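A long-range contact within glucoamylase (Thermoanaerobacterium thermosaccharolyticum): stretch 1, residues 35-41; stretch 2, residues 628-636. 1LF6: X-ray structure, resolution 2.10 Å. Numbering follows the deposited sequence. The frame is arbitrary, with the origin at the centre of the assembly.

Stretch 1 (35-41) AQKQGVG
Stretch 2 628-636: ANEGGIISE

Stretch 1 runs extended through Gln-36 (phi/psi -80/113) and Lys-37 (-106/139), bends at Gln-38 (-82/-21), and enters a strand at Gly-39 (-176/162). Stretch 2 has no regular helix or strand. A type I beta turn spans Asn-629 to Gly-632; Gly-632 N donates a hydrogen bond to Asn-629 O at 2.9 Å. Glu-630 is at -59/-32, Gly-631 at -86/5, and Gly-632 at 77/17, a positive phi that favours glycine. Asn-629 N donates one to Ile-633 O at 2.9 Å. In register, Gln-38 CA lies 4.9 Å from Gly-631 CA, and Gln-36 CA 7.2 Å from Ser-635 CA, so the two stretches run in roughly opposite directions.

Asn-629 (chi1 p, chi2 24°) points toward stretch 1. Its ND2 donates to Gln-36 OE1 at 2.7 Å and to Lys-37 O at 2.9 Å. Its OD1 accepts from Ile-633 N at 2.9 Å. One amide thus braces its own turn through OD1 and holds stretch 1 through ND2. Gln-36 is t, p, with chi3 -175°. Water 1 accepts from Gln-36 NE2 (3.3 Å) and donates to Ile-633 O (2.7 Å).

Gly-631 CA approaches Gln-38 O at 3.4 Å in a CA-H...O contact; a CB here would clash with that oxygen. Ile-633 (m, t) points toward stretch 1. Its CD1 packs 3.4 Å from Gly-39 CA and 4.3 Å from Val-40 CG1 (chi1 m).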

# COMPACT_ATOMS: atom_id res chain seq x y z
N ALA A 35 1.26 6.25 -8.34
CA ALA A 35 1.13 5.25 -7.30
C ALA A 35 2.14 4.10 -7.41
O ALA A 35 2.24 3.28 -6.50
CB ALA A 35 -0.30 4.69 -7.29
N GLN A 36 2.86 4.04 -8.52
CA GLN A 36 3.88 3.01 -8.71
C GLN A 36 5.10 3.51 -7.94
O GLN A 36 5.71 4.52 -8.30
CB GLN A 36 4.20 2.84 -10.21
CG GLN A 36 5.57 2.23 -10.52
CD GLN A 36 5.75 0.80 -10.02
OE1 GLN A 36 6.84 0.24 -10.13
NE2 GLN A 36 4.68 0.19 -9.48
N LYS A 37 5.44 2.80 -6.87
CA LYS A 37 6.55 3.21 -6.03
C LYS A 37 7.82 2.39 -6.17
O LYS A 37 7.78 1.17 -6.27
CB LYS A 37 6.11 3.21 -4.56
CG LYS A 37 4.87 4.04 -4.28
CD LYS A 37 5.04 5.49 -4.70
CE LYS A 37 3.83 6.32 -4.32
NZ LYS A 37 3.93 7.72 -4.82
N GLN A 38 8.95 3.09 -6.17
CA GLN A 38 10.27 2.46 -6.26
C GLN A 38 10.66 2.00 -4.87
O GLN A 38 11.51 1.13 -4.71
CB GLN A 38 11.31 3.47 -6.76
CG GLN A 38 11.24 3.78 -8.24
CD GLN A 38 12.19 4.88 -8.62
OE1 GLN A 38 12.03 6.02 -8.18
NE2 GLN A 38 13.18 4.56 -9.44
N GLY A 39 10.03 2.61 -3.86
CA GLY A 39 10.33 2.24 -2.49
C GLY A 39 9.47 2.96 -1.48
O GLY A 39 8.84 3.98 -1.79
N VAL A 40 9.42 2.41 -0.27
CA VAL A 40 8.67 3.00 0.82
C VAL A 40 9.48 2.76 2.08
O VAL A 40 10.20 1.77 2.17
CB VAL A 40 7.26 2.36 0.97
CG1 VAL A 40 6.47 2.53 -0.32
CG2 VAL A 40 7.39 0.88 1.33
N GLY A 41 9.38 3.66 3.05
CA GLY A 41 10.15 3.47 4.27
C GLY A 41 9.73 4.30 5.46
O GLY A 41 8.93 5.22 5.36
N ALA A 628 7.22 -8.24 -9.35
CA ALA A 628 7.69 -7.17 -8.49
C ALA A 628 8.59 -6.26 -9.33
O ALA A 628 9.22 -6.73 -10.28
CB ALA A 628 8.46 -7.73 -7.29
N ASN A 629 8.64 -4.98 -8.98
CA ASN A 629 9.49 -4.06 -9.73
C ASN A 629 10.93 -4.08 -9.21
O ASN A 629 11.30 -4.93 -8.39
CB ASN A 629 8.95 -2.62 -9.68
CG ASN A 629 8.90 -2.04 -8.27
OD1 ASN A 629 9.64 -2.45 -7.39
ND2 ASN A 629 8.04 -1.05 -8.08
N GLU A 630 11.73 -3.15 -9.70
CA GLU A 630 13.13 -3.04 -9.33
C GLU A 630 13.32 -2.84 -7.83
O GLU A 630 14.30 -3.30 -7.26
CB GLU A 630 13.77 -1.89 -10.10
CG GLU A 630 15.25 -1.72 -9.87
CD GLU A 630 15.85 -0.77 -10.87
OE1 GLU A 630 16.46 -1.24 -11.86
OE2 GLU A 630 15.71 0.46 -10.67
N GLY A 631 12.36 -2.17 -7.19
CA GLY A 631 12.45 -1.95 -5.75
C GLY A 631 11.90 -3.10 -4.92
O GLY A 631 11.83 -3.01 -3.69
N GLY A 632 11.51 -4.18 -5.59
CA GLY A 632 10.96 -5.33 -4.90
C GLY A 632 9.52 -5.09 -4.47
O GLY A 632 8.99 -5.79 -3.62
N ILE A 633 8.88 -4.09 -5.07
CA ILE A 633 7.51 -3.74 -4.74
C ILE A 633 6.52 -4.35 -5.73
O ILE A 633 6.69 -4.25 -6.95
CB ILE A 633 7.35 -2.21 -4.65
CG1 ILE A 633 8.06 -1.71 -3.38
CG2 ILE A 633 5.87 -1.80 -4.69
CD1 ILE A 633 8.06 -0.21 -3.20
N ILE A 634 5.50 -5.01 -5.18
CA ILE A 634 4.47 -5.66 -5.98
C ILE A 634 3.24 -4.76 -6.03
O ILE A 634 2.73 -4.32 -5.00
CB ILE A 634 4.07 -7.03 -5.38
CG1 ILE A 634 5.31 -7.92 -5.22
CG2 ILE A 634 3.03 -7.71 -6.27
CD1 ILE A 634 5.03 -9.25 -4.52
N SER A 635 2.77 -4.50 -7.24
CA SER A 635 1.59 -3.67 -7.42
C SER A 635 0.33 -4.51 -7.34
O SER A 635 0.38 -5.73 -7.36
CB SER A 635 1.64 -2.96 -8.78
OG SER A 635 1.48 -3.89 -9.84
N GLU A 636 -0.81 -3.83 -7.25
CA GLU A 636 -2.10 -4.48 -7.20
C GLU A 636 -2.38 -5.13 -8.56
O GLU A 636 -2.92 -6.23 -8.63
CB GLU A 636 -3.17 -3.44 -6.89
CG GLU A 636 -4.60 -3.93 -7.00
CD GLU A 636 -5.59 -2.80 -6.80
OE1 GLU A 636 -5.92 -2.50 -5.63
OE2 GLU A 636 -6.02 -2.21 -7.81
O HOH W 1 5.18 -2.96 -8.71
O HOH W 2 13.29 1.91 -10.46